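Putative polyketide biosynthesis enoyl-CoA hydratase homolog pksH (Bacillus subtilis, PDB 3HP0) catalyses the dehydration of an (S)-3-hydroxy-3-methylglutaryl group tethered to PksL to a 3-methylglutaconyl group during synthesis of the antibiotic bacillaene. Local coordinates at residues Thr5-Phe13 against Thr34-Gln45; Tyr101-Gly109 against Ser188-Leu199. All blocks are in the same frame, centred on the assembly; numbering follows the deposited sequence.

Contact 1 of 2, residues Thr5-Phe13 against Thr34-Gln45; sequences TYQTIKVRF and TLIEECLQVLNQ
E38 OE1 takes three bonds from T8 and I9, where the N-terminal chain enters strand 9-13. T8 N is the firm one, 3.1 Å from E38 OE1, nearly straight at 163° and on the syn lone pair; T8 OG1 and I9 N add weak bonds. The other oxygen, E38 OE2, accepts from Q7 N at 2.9 Å, with the donor well above the carboxylate plane. One acid thus gathers the backbone N-H groups of Q7, T8 and, weakly, I9 as the chain enters the outermost strand of the crotonase sheet, and strand 9-13 runs almost parallel to helix 34-45, at 11°. T8 OG1 sits between its backbone N and carbonyl carbon (chi1 61°), a rotation that also brings it to L35 CA. The Y6 ring lies alongside the stem of E38, CD2 being 3.5 Å from E38 CG, while Q41 NE2 comes in at the ring edge and makes a weak bond to Y6 OH. Farther along, V42 CG2 is the shared apolar contact: I9 CD1 meets it tip to tip at 3.7 Å, and V11 CG2 is 3.6 Å away. At the far end of the helix segment, Q45 NE2 stands at the edge of the F13 ring, 3.5 Å from F13 CZ.

Contact 2 of 2, residues Tyr101-Gly109 against Ser188-Leu199; sequences YVTISHVRG and SDVLLRKHLLRL
Helix 190-199 lies against one face of the mixed crotonase sheet, running antiparallel to strand 102-107 at 170°, with an axis separation of 10.5 Å. The polar end of this contact is a His-carboxylate hydrogen bond with an arginine beside it. With chi1 at -179° the H106 ring swings out from the strand, opposite its own N, to the start of the helix, where NE2 donates to D189 OD1 over 3.3 Å. That bond reaches the anti side of the carboxylate and is tilted from both flat groups. R108 completes the set: its NH2 forms a salt bridge with D189 OD1 at 3.3 Å, the carboxylate standing at the edge of the guanidinium with the two planes 80° apart. D189 occupies the N-cap position, yet its side chain makes no capping bond; the carboxylate turns instead to H106 of the strand and R108 just beyond it. R108 NH1 also pairs with D128, so the guanidinium bridges two acids, an environment that probably favours charged carboxylates. S188 OG sits 3.8 Å above the centre of the guanidinium, buried and without a hydrogen-bonding partner in the model.

L192 CD2 lies over one face of the H106 ring, marking the change to apolar packing. I104 CD1 meets L199 CD1 tip to tip at 3.5 Å and has L196 CD2 at 4.0 Å. V102 CG1 then touches the same L199 methyl. A helix packed lengthwise on the mixed sheet fits the beta-beta-alpha spiral core of the crotonase fold.

How the contacts relate
Both contacts hold a helix to the same five-stranded sheet, but from opposite faces: helix 34-48 packs against the edge strand 9-14, and helix 190-199 packs against strand 102-107, three places along. Their centres are about 19 Å apart. They do meet directly, since Y101, just ahead of strand 102-107, turns its ring to the face that carries helix 34-48, so that its OH is 3.6 Å from L43 CB. Along the chain they follow in series, contact 1 closing before contact 2 opens. Contact 1 comes nearer the catalytic centre: the L35 side chain is about 10 Å from that of the active-site D68, whereas contact 2 lies away from D68 and E137.

Contact 1 of 2, residues Thr5-Phe13 against Thr34-Gln45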
loop_
_atom_site.group_PDB
_atom_site.type_symbol
_atom_site.label_atom_id
_atom_site.label_comp_id
_atom_site.label_asym_id
_atom_site.label_seq_id
_atom_site.Cartn_x
_atom_site.Cartn_y
_atom_site.Cartn_z
ATOM N N THR A 5 12.264 11.954 -14.331
ATOM C CA THR A 5 12.167 12.932 -13.199
ATOM C C THR A 5 10.923 12.675 -12.345
ATOM O O THR A 5 10.865 13.109 -11.190
ATOM C CB THR A 5 12.175 14.395 -13.729
ATOM O OG1 THR A 5 13.508 14.920 -13.631
ATOM C CG2 THR A 5 11.187 15.284 -12.942
ATOM N N TYR A 6 9.943 11.977 -12.925
ATOM C CA TYR A 6 8.713 11.588 -12.225
ATOM C C TYR A 6 7.643 12.645 -11.953
ATOM O O TYR A 6 7.945 13.743 -11.482
ATOM C CB TYR A 6 9.076 10.902 -10.898
ATOM C CG TYR A 6 10.158 9.855 -11.057
ATOM C CD1 TYR A 6 11.363 9.952 -10.352
ATOM C CD2 TYR A 6 10.007 8.800 -11.964
ATOM C CE1 TYR A 6 12.398 9.029 -10.552
ATOM C CE2 TYR A 6 11.034 7.865 -12.170
ATOM C CZ TYR A 6 12.231 7.990 -11.461
ATOM O OH TYR A 6 13.267 7.102 -11.664
ATOM N N GLN A 7 6.389 12.286 -12.231
ATOM C CA GLN A 7 5.244 13.167 -12.005
ATOM C C GLN A 7 4.629 12.985 -10.615
ATOM O O GLN A 7 3.994 13.902 -10.099
ATOM C CB GLN A 7 4.134 12.899 -13.030
ATOM C CG GLN A 7 4.222 13.621 -14.358
ATOM C CD GLN A 7 2.833 13.864 -14.949
ATOM O OE1 GLN A 7 1.960 12.993 -14.890
ATOM N NE2 GLN A 7 2.627 15.048 -15.524
ATOM N N THR A 8 4.805 11.817 -10.007
ATOM C CA THR A 8 4.182 11.573 -8.710
ATOM C C THR A 8 5.085 11.296 -7.515
ATOM O O THR A 8 4.630 11.316 -6.370
ATOM C CB THR A 8 3.186 10.406 -8.807
ATOM O OG1 THR A 8 3.883 9.215 -9.205
ATOM C CG2 THR A 8 2.100 10.715 -9.835
ATOM N N ILE A 9 6.359 11.034 -7.765
ATOM C CA ILE A 9 7.272 10.737 -6.666
ATOM C C ILE A 9 8.607 11.463 -6.731
ATOM O O ILE A 9 9.057 11.873 -7.805
ATOM C CB ILE A 9 7.580 9.224 -6.588
ATOM C CG1 ILE A 9 8.150 8.741 -7.923
ATOM C CG2 ILE A 9 6.327 8.460 -6.203
ATOM C CD1 ILE A 9 8.612 7.306 -7.920
ATOM N N LYS A 10 9.230 11.613 -5.563
ATOM C CA LYS A 10 10.537 12.243 -5.461
ATOM C C LYS A 10 11.499 11.141 -5.034
ATOM O O LYS A 10 11.400 10.617 -3.927
ATOM C CB LYS A 10 10.560 13.336 -4.390
ATOM C CG LYS A 10 9.308 14.181 -4.253
ATOM C CD LYS A 10 9.527 15.258 -3.193
ATOM C CE LYS A 10 8.220 15.705 -2.540
ATOM N NZ LYS A 10 7.256 16.365 -3.474
ATOM N N VAL A 11 12.425 10.776 -5.905
ATOM C CA VAL A 11 13.378 9.738 -5.549
ATOM C C VAL A 11 14.658 10.379 -5.024
ATOM O O VAL A 11 15.065 11.454 -5.472
ATOM C CB VAL A 11 13.689 8.829 -6.756
ATOM C CG1 VAL A 11 14.583 7.664 -6.326
ATOM C CG2 VAL A 11 12.392 8.306 -7.339
ATOM N N ARG A 12 15.285 9.715 -4.061
ATOM C CA ARG A 12 16.500 10.232 -3.460
ATOM C C ARG A 12 17.324 9.086 -2.882
ATOM O O ARG A 12 16.908 8.440 -1.919
ATOM C CB ARG A 12 16.132 11.220 -2.348
ATOM C CG ARG A 12 17.297 11.960 -1.737
ATOM C CD ARG A 12 17.261 11.880 -0.224
ATOM N NE ARG A 12 15.984 12.287 0.364
ATOM C CZ ARG A 12 15.690 12.139 1.655
ATOM N NH1 ARG A 12 16.581 11.596 2.478
ATOM N NH2 ARG A 12 14.512 12.523 2.133
ATOM N N PHE A 13 18.483 8.832 -3.481
ATOM C CA PHE A 13 19.359 7.776 -3.007
ATOM C C PHE A 13 20.308 8.316 -1.957
ATOM O O PHE A 13 20.664 9.498 -1.971
ATOM C CB PHE A 13 20.186 7.185 -4.148
ATOM C CG PHE A 13 19.377 6.455 -5.170
ATOM C CD1 PHE A 13 18.650 7.153 -6.129
ATOM C CD2 PHE A 13 19.353 5.065 -5.185
ATOM C CE1 PHE A 13 17.914 6.475 -7.089
ATOM C CE2 PHE A 13 18.621 4.377 -6.139
ATOM C CZ PHE A 13 17.898 5.082 -7.097
ATOM N N THR A 34 0.092 6.438 -13.271
ATOM C CA THR A 34 1.452 6.861 -13.591
ATOM C C THR A 34 2.349 6.521 -12.397
ATOM O O THR A 34 3.493 6.078 -12.552
ATOM C CB THR A 34 1.510 8.388 -13.856
ATOM O OG1 THR A 34 0.571 8.730 -14.879
ATOM C CG2 THR A 34 2.905 8.820 -14.298
ATOM N N LEU A 35 1.801 6.735 -11.204
ATOM C CA LEU A 35 2.502 6.465 -9.955
ATOM C C LEU A 35 2.992 5.021 -9.879
ATOM O O LEU A 35 4.093 4.763 -9.400
ATOM C CB LEU A 35 1.580 6.769 -8.766
ATOM C CG LEU A 35 2.129 6.552 -7.352
ATOM C CD1 LEU A 35 1.419 7.465 -6.377
ATOM C CD2 LEU A 35 1.952 5.107 -6.946
ATOM N N ILE A 36 2.173 4.084 -10.349
ATOM C CA ILE A 36 2.533 2.668 -10.333
ATOM C C ILE A 36 3.723 2.383 -11.241
ATOM O O ILE A 36 4.633 1.629 -10.883
ATOM C CB ILE A 36 1.357 1.796 -10.798
ATOM C CG1 ILE A 36 0.197 1.925 -9.813
ATOM C CG2 ILE A 36 1.799 0.347 -10.926
ATOM C CD1 ILE A 36 -1.029 1.136 -10.213
ATOM N N GLU A 37 3.699 2.987 -12.421
ATOM C CA GLU A 37 4.761 2.816 -13.400
ATOM C C GLU A 37 6.083 3.398 -12.895
ATOM O O GLU A 37 7.130 2.764 -13.010
ATOM C CB GLU A 37 4.353 3.474 -14.728
ATOM C CG GLU A 37 5.402 3.394 -15.836
ATOM C CD GLU A 37 5.925 1.981 -16.061
ATOM O OE1 GLU A 37 6.572 1.425 -15.146
ATOM O OE2 GLU A 37 5.691 1.423 -17.152
ATOM N N GLU A 38 6.032 4.599 -12.331
ATOM C CA GLU A 38 7.232 5.245 -11.812
ATOM C C GLU A 38 7.895 4.429 -10.702
ATOM O O GLU A 38 9.120 4.395 -10.597
ATOM C CB GLU A 38 6.890 6.643 -11.295
ATOM C CG GLU A 38 6.677 7.663 -12.398
ATOM C CD GLU A 38 6.133 8.981 -11.876
ATOM O OE1 GLU A 38 6.513 9.377 -10.753
ATOM O OE2 GLU A 38 5.337 9.627 -12.592
ATOM N N CYS A 39 7.079 3.779 -9.877
ATOM C CA CYS A 39 7.579 2.956 -8.778
ATOM C C CYS A 39 8.250 1.696 -9.309
ATOM O O CYS A 39 9.356 1.349 -8.890
ATOM C CB CYS A 39 6.437 2.563 -7.838
ATOM S SG CYS A 39 5.799 3.910 -6.814
ATOM N N LEU A 40 7.581 1.011 -10.227
ATOM C CA LEU A 40 8.137 -0.203 -10.809
ATOM C C LEU A 40 9.479 0.126 -11.443
ATOM O O LEU A 40 10.413 -0.673 -11.418
ATOM C CB LEU A 40 7.183 -0.757 -11.861
ATOM C CG LEU A 40 5.850 -1.200 -11.263
ATOM C CD1 LEU A 40 4.851 -1.506 -12.362
ATOM C CD2 LEU A 40 6.089 -2.419 -10.390
ATOM N N GLN A 41 9.555 1.328 -11.996
ATOM C CA GLN A 41 10.750 1.832 -12.652
ATOM C C GLN A 41 11.866 2.105 -11.644
ATOM O O GLN A 41 13.039 1.842 -11.913
ATOM C CB GLN A 41 10.394 3.116 -13.392
ATOM C CG GLN A 41 11.539 3.756 -14.121
ATOM C CD GLN A 41 11.166 5.122 -14.656
ATOM O OE1 GLN A 41 10.138 5.283 -15.321
ATOM N NE2 GLN A 41 11.999 6.115 -14.369
ATOM N N VAL A 42 11.499 2.648 -10.489
ATOM C CA VAL A 42 12.470 2.931 -9.444
ATOM C C VAL A 42 12.959 1.619 -8.826
ATOM O O VAL A 42 14.137 1.479 -8.492
ATOM C CB VAL A 42 11.856 3.799 -8.327
ATOM C CG1 VAL A 42 12.854 3.963 -7.194
ATOM C CG2 VAL A 42 11.450 5.154 -8.876
ATOM N N LEU A 43 12.049 0.659 -8.674
ATOM C CA LEU A 43 12.405 -0.623 -8.092
ATOM C C LEU A 43 13.335 -1.423 -8.991
ATOM O O LEU A 43 14.165 -2.190 -8.499
ATOM C CB LEU A 43 11.150 -1.434 -7.760
ATOM C CG LEU A 43 10.333 -0.907 -6.578
ATOM C CD1 LEU A 43 9.218 -1.885 -6.259
ATOM C CD2 LEU A 43 11.240 -0.720 -5.357
ATOM N N ASN A 44 13.197 -1.258 -10.303
ATOM C CA ASN A 44 14.079 -1.951 -11.239
ATOM C C ASN A 44 15.498 -1.414 -11.096
ATOM O O ASN A 44 16.465 -2.157 -11.241
ATOM C CB ASN A 44 13.603 -1.774 -12.677
ATOM C CG ASN A 44 12.602 -2.828 -13.079
ATOM O OD1 ASN A 44 12.850 -4.022 -12.892
ATOM N ND2 ASN A 44 11.469 -2.407 -13.637
ATOM N N GLN A 45 15.625 -0.123 -10.814
ATOM C CA GLN A 45 16.948 0.457 -10.625
ATOM C C GLN A 45 17.557 -0.145 -9.360
ATOM O O GLN A 45 18.757 -0.400 -9.300
ATOM C CB GLN A 45 16.862 1.978 -10.474
ATOM C CG GLN A 45 16.399 2.707 -11.722
ATOM C CD GLN A 45 16.319 4.212 -11.529
ATOM O OE1 GLN A 45 15.959 4.951 -12.446
ATOM N NE2 GLN A 45 16.653 4.672 -10.332
#

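Contact 2 of 2, residues Tyr101-Gly109 against Ser188-Leu199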
loop_
_atom_site.group_PDB
_atom_site.type_symbol
_atom_site.label_atom_id
_atom_site.label_comp_id
_atom_site.label_asym_id
_atom_site.label_seq_id
_atom_site.Cartn_x
_atom_site.Cartn_y
_atom_site.Cartn_z
ATOM N N TYR A 101 15.903 -6.510 -1.722
ATOM C CA TYR A 101 16.083 -5.373 -0.827
ATOM C C TYR A 101 14.988 -5.394 0.223
ATOM O O TYR A 101 13.923 -5.956 0.011
ATOM C CB TYR A 101 16.041 -4.047 -1.592
ATOM C CG TYR A 101 15.039 -4.029 -2.717
ATOM C CD1 TYR A 101 13.672 -4.188 -2.461
ATOM C CD2 TYR A 101 15.455 -3.906 -4.044
ATOM C CE1 TYR A 101 12.748 -4.232 -3.487
ATOM C CE2 TYR A 101 14.533 -3.948 -5.089
ATOM C CZ TYR A 101 13.176 -4.117 -4.800
ATOM O OH TYR A 101 12.259 -4.214 -5.822
ATOM N N VAL A 102 15.279 -4.794 1.368
ATOM C CA VAL A 102 14.329 -4.719 2.454
ATOM C C VAL A 102 13.506 -3.464 2.231
ATOM O O VAL A 102 14.061 -2.365 2.130
ATOM C CB VAL A 102 15.078 -4.663 3.804
ATOM C CG1 VAL A 102 14.120 -4.350 4.940
ATOM C CG2 VAL A 102 15.779 -6.012 4.041
ATOM N N THR A 103 12.187 -3.627 2.106
ATOM C CA THR A 103 11.326 -2.475 1.888
ATOM C C THR A 103 10.722 -2.034 3.209
ATOM O O THR A 103 10.404 -2.861 4.061
ATOM C CB THR A 103 10.225 -2.775 0.840
ATOM O OG1 THR A 103 9.390 -3.840 1.297
ATOM C CG2 THR A 103 10.868 -3.175 -0.492
ATOM N N ILE A 104 10.586 -0.722 3.369
ATOM C CA ILE A 104 10.061 -0.140 4.598
ATOM C C ILE A 104 9.050 0.959 4.359
ATOM O O ILE A 104 9.270 1.845 3.541
ATOM C CB ILE A 104 11.172 0.523 5.460
ATOM C CG1 ILE A 104 12.338 -0.431 5.677
ATOM C CG2 ILE A 104 10.594 0.957 6.808
ATOM C CD1 ILE A 104 13.457 0.199 6.471
ATOM N N SER A 105 7.955 0.897 5.106
ATOM C CA SER A 105 6.917 1.913 5.053
ATOM C C SER A 105 7.157 2.829 6.242
ATOM O O SER A 105 7.443 2.365 7.359
ATOM C CB SER A 105 5.525 1.301 5.210
ATOM O OG SER A 105 5.057 0.782 3.989
ATOM N N HIS A 106 7.051 4.125 5.999
ATOM C CA HIS A 106 7.216 5.105 7.059
ATOM C C HIS A 106 5.900 5.863 7.033
ATOM O O HIS A 106 5.665 6.701 6.162
ATOM C CB HIS A 106 8.401 6.020 6.764
ATOM C CG HIS A 106 8.646 7.040 7.827
ATOM N ND1 HIS A 106 8.331 6.821 9.149
ATOM C CD2 HIS A 106 9.180 8.282 7.767
ATOM C CE1 HIS A 106 8.657 7.884 9.859
ATOM N NE2 HIS A 106 9.174 8.786 9.045
ATOM N N VAL A 107 5.042 5.548 7.995
ATOM C CA VAL A 107 3.717 6.133 8.058
ATOM C C VAL A 107 3.445 7.196 9.111
ATOM O O VAL A 107 3.833 7.066 10.275
ATOM C CB VAL A 107 2.649 5.025 8.241
ATOM C CG1 VAL A 107 1.622 5.116 7.141
ATOM C CG2 VAL A 107 3.302 3.655 8.238
ATOM N N ARG A 108 2.745 8.238 8.677
ATOM C CA ARG A 108 2.327 9.341 9.535
ATOM C C ARG A 108 0.934 9.727 9.020
ATOM O O ARG A 108 0.737 9.860 7.813
ATOM C CB ARG A 108 3.231 10.568 9.368
ATOM C CG ARG A 108 4.733 10.399 9.550
ATOM C CD ARG A 108 5.413 11.641 8.950
ATOM N NE ARG A 108 6.832 11.782 9.273
ATOM C CZ ARG A 108 7.300 12.211 10.444
ATOM N NH1 ARG A 108 6.463 12.546 11.422
ATOM N NH2 ARG A 108 8.611 12.312 10.637
ATOM N N GLY A 109 -0.032 9.902 9.913
ATOM C CA GLY A 109 -1.351 10.306 9.460
ATOM C C GLY A 109 -2.345 9.220 9.087
ATOM O O GLY A 109 -2.133 8.039 9.347
ATOM N N SER A 188 9.453 9.135 14.808
ATOM C CA SER A 188 9.616 8.230 13.696
ATOM C C SER A 188 10.416 8.943 12.618
ATOM O O SER A 188 9.873 9.570 11.709
ATOM C CB SER A 188 8.263 7.800 13.138
ATOM O OG SER A 188 7.621 8.900 12.523
ATOM N N ASP A 189 11.726 8.856 12.771
ATOM C CA ASP A 189 12.727 9.445 11.886
ATOM C C ASP A 189 13.935 8.873 12.590
ATOM O O ASP A 189 14.824 8.266 11.982
ATOM C CB ASP A 189 12.735 10.979 11.987
ATOM C CG ASP A 189 12.014 11.658 10.826
ATOM O OD1 ASP A 189 11.491 10.954 9.932
ATOM O OD2 ASP A 189 11.964 12.912 10.807
ATOM N N VAL A 190 13.918 9.058 13.905
ATOM C CA VAL A 190 14.950 8.538 14.764
ATOM C C VAL A 190 14.765 7.031 14.744
ATOM O O VAL A 190 15.720 6.267 14.664
ATOM C CB VAL A 190 14.781 9.039 16.214
ATOM C CG1 VAL A 190 15.804 8.345 17.112
ATOM C CG2 VAL A 190 14.919 10.566 16.270
ATOM N N LEU A 191 13.505 6.625 14.821
ATOM C CA LEU A 191 13.130 5.221 14.816
ATOM C C LEU A 191 13.539 4.596 13.480
ATOM O O LEU A 191 14.040 3.468 13.430
ATOM C CB LEU A 191 11.621 5.082 15.033
ATOM C CG LEU A 191 11.110 3.647 15.123
ATOM C CD1 LEU A 191 11.860 2.929 16.228
ATOM C CD2 LEU A 191 9.601 3.634 15.376
ATOM N N LEU A 192 13.337 5.340 12.398
ATOM C CA LEU A 192 13.707 4.862 11.078
ATOM C C LEU A 192 15.220 4.672 11.033
ATOM O O LEU A 192 15.700 3.613 10.645
ATOM C CB LEU A 192 13.253 5.861 10.003
ATOM C CG LEU A 192 13.755 5.613 8.574
ATOM C CD1 LEU A 192 13.439 4.188 8.135
ATOM C CD2 LEU A 192 13.102 6.608 7.633
ATOM N N ARG A 193 15.968 5.693 11.447
ATOM C CA ARG A 193 17.422 5.611 11.451
ATOM C C ARG A 193 17.964 4.440 12.259
ATOM O O ARG A 193 18.982 3.859 11.887
ATOM C CB ARG A 193 18.039 6.917 11.963
ATOM C CG ARG A 193 18.080 8.038 10.928
ATOM C CD ARG A 193 18.962 9.200 11.399
ATOM N NE ARG A 193 18.385 9.906 12.539
ATOM C CZ ARG A 193 17.396 10.793 12.454
ATOM N NH1 ARG A 193 16.871 11.095 11.270
ATOM N NH2 ARG A 193 16.924 11.369 13.557
ATOM N N LYS A 194 17.308 4.082 13.358
ATOM C CA LYS A 194 17.785 2.957 14.159
ATOM C C LYS A 194 17.615 1.655 13.376
ATOM O O LYS A 194 18.360 0.688 13.576
ATOM C CB LYS A 194 17.022 2.869 15.478
ATOM C CG LYS A 194 17.199 4.097 16.365
ATOM C CD LYS A 194 16.562 3.893 17.739
ATOM C CE LYS A 194 16.795 5.096 18.644
ATOM N NZ LYS A 194 16.109 4.941 19.960
ATOM N N HIS A 195 16.624 1.641 12.485
ATOM C CA HIS A 195 16.359 0.482 11.651
ATOM C C HIS A 195 17.372 0.441 10.504
ATOM O O HIS A 195 17.994 -0.594 10.258
ATOM C CB HIS A 195 14.927 0.530 11.099
ATOM C CG HIS A 195 13.890 0.051 12.071
ATOM N ND1 HIS A 195 13.470 0.802 13.149
ATOM C CD2 HIS A 195 13.232 -1.130 12.159
ATOM C CE1 HIS A 195 12.604 0.104 13.860
ATOM N NE2 HIS A 195 12.442 -1.073 13.282
ATOM N N LEU A 196 17.546 1.568 9.817
ATOM C CA LEU A 196 18.502 1.640 8.709
ATOM C C LEU A 196 19.900 1.299 9.201
ATOM O O LEU A 196 20.684 0.665 8.505
ATOM C CB LEU A 196 18.505 3.036 8.089
ATOM C CG LEU A 196 17.174 3.450 7.453
ATOM C CD1 LEU A 196 17.310 4.832 6.821
ATOM C CD2 LEU A 196 16.755 2.413 6.409
ATOM N N LEU A 197 20.199 1.722 10.417
ATOM C CA LEU A 197 21.493 1.461 11.018
ATOM C C LEU A 197 21.711 -0.053 11.101
ATOM O O LEU A 197 22.763 -0.553 10.716
ATOM C CB LEU A 197 21.539 2.105 12.402
ATOM C CG LEU A 197 22.853 2.677 12.932
ATOM C CD1 LEU A 197 23.569 3.481 11.852
ATOM C CD2 LEU A 197 22.538 3.561 14.136
ATOM N N ARG A 198 20.715 -0.787 11.588
ATOM C CA ARG A 198 20.833 -2.235 11.692
ATOM C C ARG A 198 20.765 -2.933 10.333
ATOM O O ARG A 198 21.469 -3.914 10.108
ATOM C CB ARG A 198 19.736 -2.817 12.596
ATOM C CG ARG A 198 19.760 -2.336 14.037
ATOM C CD ARG A 198 19.585 -3.501 15.007
ATOM N NE ARG A 198 20.638 -4.491 14.804
ATOM C CZ ARG A 198 20.808 -5.586 15.537
ATOM N NH1 ARG A 198 19.990 -5.849 16.544
ATOM N NH2 ARG A 198 21.801 -6.422 15.256
ATOM N N LEU A 199 19.916 -2.436 9.437
ATOM C CA LEU A 199 19.756 -3.032 8.112
ATOM C C LEU A 199 21.068 -3.003 7.327
ATOM O O LEU A 199 21.400 -3.973 6.634
ATOM C CB LEU A 199 18.616 -2.329 7.359
ATOM C CG LEU A 199 17.271 -2.712 8.032
ATOM C CD1 LEU A 199 16.097 -1.964 7.400
ATOM C CD2 LEU A 199 17.120 -4.232 7.941
#